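Local coordinates for kelch repeat and BTB domain-containing protein A55 (Vaccinia virus WR, PDB 6I2M), which probably acts as a substrate-specific adapter of CUL3-containing E3 ubiquitin ligases, directing host proteins to ubiquitination and proteasomal degradation, at residues I32-L37 with Y78-P83; S65-Q70 with L95-F100; E109-I114 with K136-A141. All blocks are in the same frame, centred on the assembly; numbering follows the deposited sequence.

Overall arrangement
All three contacts lie along an elongated chain that runs from the BTB domain into the BACK region. Contacts 1 and 2 belong to the BTB domain, share helix 69-79 and have centres about 15 Å apart; Ile-32 CD1 packs on Tyr-69 CE1 at 3.7 Å. Contact 3, centred about 17 Å from contact 2, ties the BTB domain to the BACK region, and Leu-95 of contact 2 packs on its Glu-111, Ile-114 and Ile-138. Contacts 1 and 3, centres about 25 Å apart, are linked by a probable hydrogen bond of 2.8 Å between Tyr-78 OH and Glu-109 OE2. Contact 1 borders the second subunit, and contact 2 faces the chain of another protein, consistent with CUL3.

Contact 1 (I32-L37 with Y78-P83); sequences INAHKL and YIYGIP
The hydroxyl of Tyr-80 reaches across to the imidazole ring of His-35. OH of Tyr-80 lies 2.8 Å from ND1 of His-35 in a hydrogen bond that is practically straight at 178°. Each group reaches the other at a ring edge and near its plane, although the two side chains cross at about a right angle. Tyr-80 is the first residue to leave the helical conformation after helix 69-79, and with its CG anti to the carbonyl carbon (chi1 -73°) the phenol extends toward the end of strand 30-34. The CA atoms of Ala-34 and Tyr-80 are still 9.7 Å apart, so the length of the tyrosine does the bridging.

The tight part is small and buried. CB of Ala-34 touches the phenol end, 3.7 Å from Tyr-80 OH and 4.4 Å from Tyr-80 CE1. His-35 NE2 is hydrogen-bonded to the carbonyl oxygen of Arg-19, so both imidazole nitrogens are engaged and the ring is held against rotation. Helix 4-17 packs along the phenol, where Ile-11 and Asn-12 touch Tyr-80 and Arg-15 makes a cation-pi contact with it.

The other side is loose. After Tyr-80 the chain turns through Gly-81, Ile-82 and Pro-83, which form the exposed side.

His-35 occupies the N-cap position of helix 36-42, and its bond to Tyr-80 joins the strand-to-helix turn to the end of helix 69-79. His-35 also packs against Leu-37 of the second subunit, which places the contact beside the dimer interface of a BTB/POZ fold.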
loop_
_atom_site.group_PDB
_atom_site.type_symbol
_atom_site.label_atom_id
_atom_site.label_comp_id
_atom_site.label_asym_id
_atom_site.label_seq_id
_atom_site.Cartn_x
_atom_site.Cartn_y
_atom_site.Cartn_z
ATOM N N ILE A 32 13.614 -15.646 5.834
ATOM C CA ILE A 32 12.573 -14.864 5.151
ATOM C C ILE A 32 13.180 -13.526 4.712
ATOM O O ILE A 32 13.625 -12.748 5.558
ATOM C CB ILE A 32 11.282 -14.655 6.005
ATOM C CG1 ILE A 32 10.781 -15.966 6.658
ATOM C CG2 ILE A 32 10.172 -13.989 5.169
ATOM C CD1 ILE A 32 10.079 -15.776 8.009
ATOM N N ASN A 33 13.194 -13.267 3.393
ATOM C CA ASN A 33 13.726 -12.033 2.814
ATOM C C ASN A 33 12.614 -11.007 2.600
ATOM O O ASN A 33 11.582 -11.327 2.007
ATOM C CB ASN A 33 14.479 -12.315 1.510
ATOM C CG ASN A 33 15.792 -13.030 1.709
ATOM O OD1 ASN A 33 16.804 -12.431 2.088
ATOM N ND2 ASN A 33 15.807 -14.328 1.449
ATOM N N ALA A 34 12.823 -9.779 3.104
ATOM C CA ALA A 34 11.862 -8.679 3.000
ATOM C C ALA A 34 12.557 -7.315 2.843
ATOM O O ALA A 34 13.773 -7.260 2.634
ATOM C CB ALA A 34 10.942 -8.677 4.217
ATOM N N HIS A 35 11.777 -6.221 2.925
ATOM C CA HIS A 35 12.259 -4.843 2.812
ATOM C C HIS A 35 12.140 -4.136 4.167
ATOM O O HIS A 35 11.117 -4.285 4.844
ATOM C CB HIS A 35 11.472 -4.085 1.728
ATOM C CG HIS A 35 11.412 -4.806 0.416
ATOM N ND1 HIS A 35 10.527 -5.850 0.207
ATOM C CD2 HIS A 35 12.135 -4.617 -0.710
ATOM C CE1 HIS A 35 10.739 -6.258 -1.034
ATOM N NE2 HIS A 35 11.699 -5.548 -1.624
ATOM N N LYS A 36 13.194 -3.387 4.563
ATOM C CA LYS A 36 13.282 -2.641 5.829
ATOM C C LYS A 36 12.135 -1.649 6.031
ATOM O O LYS A 36 11.596 -1.556 7.134
ATOM C CB LYS A 36 14.624 -1.897 5.934
ATOM C CG LYS A 36 15.794 -2.772 6.347
ATOM C CD LYS A 36 17.038 -1.932 6.570
ATOM C CE LYS A 36 18.261 -2.775 6.812
ATOM N NZ LYS A 36 19.458 -1.936 7.071
ATOM N N LEU A 37 11.777 -0.913 4.963
ATOM C CA LEU A 37 10.726 0.104 4.930
ATOM C C LEU A 37 9.321 -0.474 5.163
ATOM O O LEU A 37 8.553 0.098 5.939
ATOM C CB LEU A 37 10.809 0.863 3.588
ATOM C CG LEU A 37 9.665 1.797 3.200
ATOM C CD1 LEU A 37 9.766 3.135 3.920
ATOM C CD2 LEU A 37 9.653 2.016 1.712
ATOM N N TYR A 78 0.895 -10.867 5.902
ATOM C CA TYR A 78 -0.169 -9.945 6.304
ATOM C C TYR A 78 0.277 -8.487 6.116
ATOM O O TYR A 78 -0.551 -7.652 5.746
ATOM C CB TYR A 78 -0.630 -10.212 7.749
ATOM C CG TYR A 78 -1.798 -9.353 8.184
ATOM C CD1 TYR A 78 -3.091 -9.621 7.743
ATOM C CD2 TYR A 78 -1.612 -8.273 9.042
ATOM C CE1 TYR A 78 -4.168 -8.829 8.133
ATOM C CE2 TYR A 78 -2.683 -7.473 9.440
ATOM C CZ TYR A 78 -3.961 -7.758 8.988
ATOM O OH TYR A 78 -5.021 -6.977 9.381
ATOM N N ILE A 79 1.583 -8.190 6.355
ATOM C CA ILE A 79 2.189 -6.861 6.157
ATOM C C ILE A 79 2.126 -6.544 4.648
ATOM O O ILE A 79 1.848 -5.405 4.266
ATOM C CB ILE A 79 3.634 -6.777 6.758
ATOM C CG1 ILE A 79 3.604 -6.899 8.299
ATOM C CG2 ILE A 79 4.358 -5.487 6.348
ATOM C CD1 ILE A 79 4.887 -7.432 8.967
ATOM N N TYR A 80 2.318 -7.582 3.806
ATOM C CA TYR A 80 2.223 -7.506 2.349
ATOM C C TYR A 80 0.751 -7.718 1.902
ATOM O O TYR A 80 -0.149 -7.710 2.746
ATOM C CB TYR A 80 3.212 -8.488 1.687
ATOM C CG TYR A 80 4.659 -8.043 1.780
ATOM C CD1 TYR A 80 5.422 -8.314 2.912
ATOM C CD2 TYR A 80 5.270 -7.365 0.730
ATOM C CE1 TYR A 80 6.749 -7.901 3.008
ATOM C CE2 TYR A 80 6.602 -6.957 0.809
ATOM C CZ TYR A 80 7.338 -7.230 1.951
ATOM O OH TYR A 80 8.649 -6.830 2.042
ATOM N N GLY A 81 0.520 -7.878 0.598
ATOM C CA GLY A 81 -0.817 -8.014 0.023
ATOM C C GLY A 81 -1.587 -9.309 0.229
ATOM O O GLY A 81 -2.586 -9.525 -0.462
ATOM N N ILE A 82 -1.165 -10.169 1.182
ATOM C CA ILE A 82 -1.831 -11.454 1.451
ATOM C C ILE A 82 -2.717 -11.386 2.721
ATOM O O ILE A 82 -2.205 -11.043 3.789
ATOM C CB ILE A 82 -0.811 -12.639 1.480
ATOM C CG1 ILE A 82 0.005 -12.714 0.168
ATOM C CG2 ILE A 82 -1.502 -13.983 1.775
ATOM C CD1 ILE A 82 1.461 -13.163 0.336
ATOM N N PRO A 83 -4.034 -11.715 2.638
ATOM C CA PRO A 83 -4.878 -11.676 3.847
ATOM C C PRO A 83 -4.619 -12.863 4.772
ATOM O O PRO A 83 -4.292 -13.955 4.300
ATOM C CB PRO A 83 -6.314 -11.688 3.296
ATOM C CG PRO A 83 -6.189 -11.664 1.793
ATOM C CD PRO A 83 -4.818 -12.147 1.464
#

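Contact 2 (S65-Q70 with L95-F100); sequences SHLDYQ and LSTADF
Leu-67 has the largest share of the contact, packing on Thr-97 and Phe-100, two residues one turn apart on helix 91-101. Its CB starts 4.1 Å from Thr-97 CG2, and CG follows at a similar distance while also resting over one face of the neighbouring His-66 ring, off centre toward the rim. Both methyls touch both residues, CD2 lying nearer Thr-97 CG2 (3.8 Å) and CD1 nearer Phe-100 CD1 (3.7 Å).

Thr-97 offers its methyl to the leucine because CG2 is anti to the backbone N, while OG1 is hydrogen-bonded to Tyr-93 O and Ser-71 OG. The pairing joins the turn leading into helix 69-79, which Asp-68 N-caps through OD1 to Ser-71 N, to helix 91-101 of the BTB domain. On this face the chain of another protein, consistent with CUL3, sets aromatic side chains edge-to-face with Phe-100, and Phe-100 O accepts a hydrogen bond from an aromatic side chain of that chain.

The His-66 and Phe-100 side chains approach each other from opposite directions. The imidazole turns an edge to the phenyl face in an offset edge-to-face stack, with centroids 4.9 Å apart and planes at 80°, and NE2 of His-66 stands 3.4 Å from CZ of Phe-100.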
loop_
_atom_site.group_PDB
_atom_site.type_symbol
_atom_site.label_atom_id
_atom_site.label_comp_id
_atom_site.label_asym_id
_atom_site.label_seq_id
_atom_site.Cartn_x
_atom_site.Cartn_y
_atom_site.Cartn_z
ATOM N N SER A 65 14.574 -16.379 16.634
ATOM C CA SER A 65 14.434 -17.821 16.865
ATOM C C SER A 65 13.496 -18.198 18.020
ATOM O O SER A 65 13.003 -19.328 18.049
ATOM C CB SER A 65 15.803 -18.465 17.059
ATOM O OG SER A 65 16.578 -18.377 15.875
ATOM N N HIS A 66 13.240 -17.258 18.956
ATOM C CA HIS A 66 12.360 -17.473 20.111
ATOM C C HIS A 66 10.857 -17.412 19.755
ATOM O O HIS A 66 10.013 -17.705 20.607
ATOM C CB HIS A 66 12.716 -16.509 21.259
ATOM C CG HIS A 66 12.444 -15.069 20.954
ATOM N ND1 HIS A 66 13.306 -14.322 20.172
ATOM C CD2 HIS A 66 11.417 -14.282 21.347
ATOM C CE1 HIS A 66 12.772 -13.113 20.105
ATOM N NE2 HIS A 66 11.635 -13.042 20.799
ATOM N N LEU A 67 10.533 -17.051 18.495
ATOM C CA LEU A 67 9.164 -16.958 17.974
ATOM C C LEU A 67 8.877 -18.084 16.963
ATOM O O LEU A 67 9.812 -18.626 16.370
ATOM C CB LEU A 67 8.921 -15.581 17.321
ATOM C CG LEU A 67 9.112 -14.334 18.198
ATOM C CD1 LEU A 67 9.427 -13.123 17.350
ATOM C CD2 LEU A 67 7.896 -14.065 19.074
ATOM N N ASP A 68 7.584 -18.425 16.769
ATOM C CA ASP A 68 7.123 -19.467 15.842
ATOM C C ASP A 68 7.307 -19.025 14.380
ATOM O O ASP A 68 6.868 -17.931 14.023
ATOM C CB ASP A 68 5.652 -19.821 16.137
ATOM C CG ASP A 68 5.078 -20.914 15.261
ATOM O OD1 ASP A 68 4.460 -20.581 14.228
ATOM O OD2 ASP A 68 5.242 -22.103 15.610
ATOM N N TYR A 69 7.957 -19.874 13.547
ATOM C CA TYR A 69 8.250 -19.597 12.131
ATOM C C TYR A 69 7.007 -19.331 11.276
ATOM O O TYR A 69 6.953 -18.292 10.618
ATOM C CB TYR A 69 9.126 -20.699 11.489
ATOM C CG TYR A 69 9.200 -20.619 9.975
ATOM C CD1 TYR A 69 9.848 -19.562 9.342
ATOM C CD2 TYR A 69 8.602 -21.590 9.177
ATOM C CE1 TYR A 69 9.892 -19.469 7.952
ATOM C CE2 TYR A 69 8.649 -21.513 7.784
ATOM C CZ TYR A 69 9.300 -20.451 7.176
ATOM O OH TYR A 69 9.357 -20.367 5.807
ATOM N N GLN A 70 6.040 -20.278 11.253
ATOM C CA GLN A 70 4.802 -20.166 10.471
ATOM C C GLN A 70 3.994 -18.927 10.869
ATOM O O GLN A 70 3.348 -18.323 10.013
ATOM C CB GLN A 70 3.964 -21.458 10.567
ATOM C CG GLN A 70 2.850 -21.599 9.514
ATOM C CD GLN A 70 3.328 -21.598 8.075
ATOM O OE1 GLN A 70 4.332 -22.226 7.713
ATOM N NE2 GLN A 70 2.605 -20.893 7.217
ATOM N N LEU A 95 -1.287 -14.208 17.568
ATOM C CA LEU A 95 -1.525 -13.086 18.480
ATOM C C LEU A 95 -0.305 -12.796 19.372
ATOM O O LEU A 95 0.037 -11.626 19.553
ATOM C CB LEU A 95 -2.799 -13.319 19.324
ATOM C CG LEU A 95 -3.201 -12.222 20.327
ATOM C CD1 LEU A 95 -3.756 -10.992 19.627
ATOM C CD2 LEU A 95 -4.215 -12.739 21.314
ATOM N N SER A 96 0.352 -13.852 19.904
ATOM C CA SER A 96 1.543 -13.761 20.763
ATOM C C SER A 96 2.713 -13.073 20.059
ATOM O O SER A 96 3.371 -12.214 20.655
ATOM C CB SER A 96 1.978 -15.147 21.229
ATOM O OG SER A 96 1.023 -15.732 22.097
ATOM N N THR A 97 2.966 -13.458 18.794
ATOM C CA THR A 97 4.035 -12.915 17.957
ATOM C C THR A 97 3.704 -11.477 17.534
ATOM O O THR A 97 4.600 -10.628 17.519
ATOM C CB THR A 97 4.314 -13.846 16.770
ATOM O OG1 THR A 97 4.321 -15.208 17.208
ATOM C CG2 THR A 97 5.621 -13.525 16.075
ATOM N N ALA A 98 2.417 -11.207 17.209
ATOM C CA ALA A 98 1.930 -9.880 16.823
ATOM C C ALA A 98 2.017 -8.902 17.992
ATOM O O ALA A 98 2.229 -7.712 17.768
ATOM C CB ALA A 98 0.498 -9.963 16.318
ATOM N N ASP A 99 1.864 -9.407 19.234
ATOM C CA ASP A 99 1.949 -8.618 20.464
ATOM C C ASP A 99 3.394 -8.208 20.755
ATOM O O ASP A 99 3.626 -7.088 21.211
ATOM C CB ASP A 99 1.349 -9.393 21.650
ATOM C CG ASP A 99 1.110 -8.580 22.911
ATOM O OD1 ASP A 99 0.997 -7.335 22.809
ATOM O OD2 ASP A 99 1.013 -9.188 23.995
ATOM N N PHE A 100 4.359 -9.113 20.483
ATOM C CA PHE A 100 5.793 -8.882 20.666
ATOM C C PHE A 100 6.298 -7.868 19.633
ATOM O O PHE A 100 6.935 -6.883 20.008
ATOM C CB PHE A 100 6.576 -10.212 20.571
ATOM C CG PHE A 100 8.083 -10.070 20.559
ATOM C CD1 PHE A 100 8.788 -10.047 19.361
ATOM C CD2 PHE A 100 8.796 -9.952 21.747
ATOM C CE1 PHE A 100 10.175 -9.895 19.350
ATOM C CE2 PHE A 100 10.185 -9.806 21.735
ATOM C CZ PHE A 100 10.864 -9.776 20.536
#

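Contact 3 (E109-I114 with K136-A141); sequences ECENYI and KKIESA
The carboxylate of Glu-111 is gripped at both oxygens. OE1 of Glu-111 and NZ of Lys-137 form a salt bridge at 3.5 Å, only a weak hydrogen bond, and OE2 accepts from ND2 of Asn-135, which precedes helix 136-147. The fully extended lysine crosses the glutamate obliquely and lays its methylene CD 3.7 Å from OE2 of Glu-111.

Beside the charged pair the contact is apolar. Ile-138 CD1 presses on Glu-111 CG at 3.8 Å, while Ile-138 CG2 and Ile-114 CG2 meet at 4.0 Å, their side chains crossing at about a right angle. Leu-95 from helix 91-101 and Phe-126 from helix 120-132 add to this greasy layer.

The axes of residues 109-114 and 136-141 run almost exactly parallel (2°), 11.2 Å apart at closest approach, so side chains rather than close backbones span the gap between the BTB domain and the BACK region. Within helix 136-147, Lys-136 O accepts from both N and OG of Ser-140.

An exposed, weakly bonded lysine next to buried isoleucines implies that apolar packing probably holds the junction, with the charged pair adding a modest electrostatic clasp at its exposed edge.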
loop_
_atom_site.group_PDB
_atom_site.type_symbol
_atom_site.label_atom_id
_atom_site.label_comp_id
_atom_site.label_asym_id
_atom_site.label_seq_id
_atom_site.Cartn_x
_atom_site.Cartn_y
_atom_site.Cartn_z
ATOM N N GLU A 109 -7.161 -7.832 14.327
ATOM C CA GLU A 109 -7.753 -8.904 13.515
ATOM C C GLU A 109 -7.773 -10.256 14.251
ATOM O O GLU A 109 -8.732 -11.015 14.100
ATOM C CB GLU A 109 -7.041 -9.022 12.154
ATOM C CG GLU A 109 -7.869 -9.717 11.085
ATOM C CD GLU A 109 -7.292 -9.670 9.684
ATOM O OE1 GLU A 109 -6.837 -10.727 9.191
ATOM O OE2 GLU A 109 -7.305 -8.577 9.072
ATOM N N CYS A 110 -6.728 -10.538 15.057
ATOM C CA CYS A 110 -6.617 -11.765 15.849
ATOM C C CYS A 110 -7.551 -11.735 17.054
ATOM O O CYS A 110 -8.243 -12.723 17.294
ATOM C CB CYS A 110 -5.172 -12.029 16.262
ATOM S SG CYS A 110 -4.111 -12.606 14.915
ATOM N N GLU A 111 -7.579 -10.604 17.800
ATOM C CA GLU A 111 -8.441 -10.408 18.972
ATOM C C GLU A 111 -9.921 -10.490 18.597
ATOM O O GLU A 111 -10.684 -11.149 19.303
ATOM C CB GLU A 111 -8.143 -9.074 19.674
ATOM C CG GLU A 111 -6.953 -9.125 20.619
ATOM C CD GLU A 111 -6.742 -7.903 21.496
ATOM O OE1 GLU A 111 -6.968 -6.768 21.018
ATOM O OE2 GLU A 111 -6.334 -8.086 22.665
ATOM N N ASN A 112 -10.312 -9.853 17.468
ATOM C CA ASN A 112 -11.686 -9.855 16.955
ATOM C C ASN A 112 -12.154 -11.258 16.569
ATOM O O ASN A 112 -13.319 -11.580 16.792
ATOM C CB ASN A 112 -11.844 -8.886 15.777
ATOM C CG ASN A 112 -11.766 -7.417 16.133
ATOM O OD1 ASN A 112 -11.816 -7.009 17.302
ATOM N ND2 ASN A 112 -11.644 -6.579 15.116
ATOM N N TYR A 113 -11.246 -12.089 16.013
ATOM C CA TYR A 113 -11.521 -13.476 15.617
ATOM C C TYR A 113 -11.724 -14.357 16.857
ATOM O O TYR A 113 -12.608 -15.216 16.850
ATOM C CB TYR A 113 -10.380 -14.027 14.738
ATOM C CG TYR A 113 -10.651 -15.394 14.144
ATOM C CD1 TYR A 113 -10.267 -16.555 14.810
ATOM C CD2 TYR A 113 -11.259 -15.528 12.898
ATOM C CE1 TYR A 113 -10.502 -17.816 14.264
ATOM C CE2 TYR A 113 -11.497 -16.784 12.341
ATOM C CZ TYR A 113 -11.119 -17.926 13.029
ATOM O OH TYR A 113 -11.352 -19.168 12.486
ATOM N N ILE A 114 -10.895 -14.151 17.904
ATOM C CA ILE A 114 -10.944 -14.886 19.172
ATOM C C ILE A 114 -12.250 -14.572 19.924
ATOM O O ILE A 114 -12.923 -15.501 20.368
ATOM C CB ILE A 114 -9.647 -14.665 20.018
ATOM C CG1 ILE A 114 -8.434 -15.362 19.348
ATOM C CG2 ILE A 114 -9.810 -15.140 21.477
ATOM C CD1 ILE A 114 -7.043 -14.797 19.706
ATOM N N LYS A 136 -5.596 -8.941 29.471
ATOM C CA LYS A 136 -6.777 -8.696 30.313
ATOM C C LYS A 136 -8.104 -8.593 29.542
ATOM O O LYS A 136 -9.161 -8.838 30.128
ATOM C CB LYS A 136 -6.568 -7.460 31.201
ATOM C CG LYS A 136 -5.832 -7.768 32.496
ATOM C CD LYS A 136 -5.696 -6.532 33.382
ATOM C CE LYS A 136 -5.188 -6.863 34.767
ATOM N NZ LYS A 136 -3.738 -7.202 34.773
ATOM N N LYS A 137 -8.045 -8.241 28.238
ATOM C CA LYS A 137 -9.207 -8.117 27.354
ATOM C C LYS A 137 -9.835 -9.495 27.105
ATOM O O LYS A 137 -11.036 -9.665 27.324
ATOM C CB LYS A 137 -8.803 -7.445 26.029
ATOM C CG LYS A 137 -9.977 -7.023 25.156
ATOM C CD LYS A 137 -9.507 -6.497 23.812
ATOM C CE LYS A 137 -10.665 -6.120 22.925
ATOM N NZ LYS A 137 -10.205 -5.626 21.602
ATOM N N ILE A 138 -9.018 -10.473 26.666
ATOM C CA ILE A 138 -9.455 -11.845 26.401
ATOM C C ILE A 138 -9.609 -12.619 27.729
ATOM O O ILE A 138 -10.518 -13.443 27.837
ATOM C CB ILE A 138 -8.547 -12.543 25.336
ATOM C CG1 ILE A 138 -8.682 -11.828 23.965
ATOM C CG2 ILE A 138 -8.856 -14.052 25.192
ATOM C CD1 ILE A 138 -7.544 -12.048 22.978
ATOM N N GLU A 139 -8.768 -12.304 28.747
ATOM C CA GLU A 139 -8.802 -12.928 30.080
ATOM C C GLU A 139 -10.158 -12.765 30.767
ATOM O O GLU A 139 -10.628 -13.710 31.399
ATOM C CB GLU A 139 -7.679 -12.384 30.976
ATOM C CG GLU A 139 -7.036 -13.442 31.857
ATOM C CD GLU A 139 -7.507 -13.527 33.298
ATOM O OE1 GLU A 139 -8.562 -12.938 33.631
ATOM O OE2 GLU A 139 -6.816 -14.195 34.100
ATOM N N SER A 140 -10.786 -11.582 30.627
ATOM C CA SER A 140 -12.100 -11.279 31.197
ATOM C C SER A 140 -13.221 -11.939 30.387
ATOM O O SER A 140 -14.170 -12.455 30.978
ATOM C CB SER A 140 -12.320 -9.771 31.273
ATOM O OG SER A 140 -11.365 -9.147 32.116
ATOM N N ALA A 141 -13.105 -11.926 29.039
ATOM C CA ALA A 141 -14.081 -12.499 28.106
ATOM C C ALA A 141 -14.154 -14.027 28.179
ATOM O O ALA A 141 -15.255 -14.582 28.146
ATOM C CB ALA A 141 -13.773 -12.052 26.687
#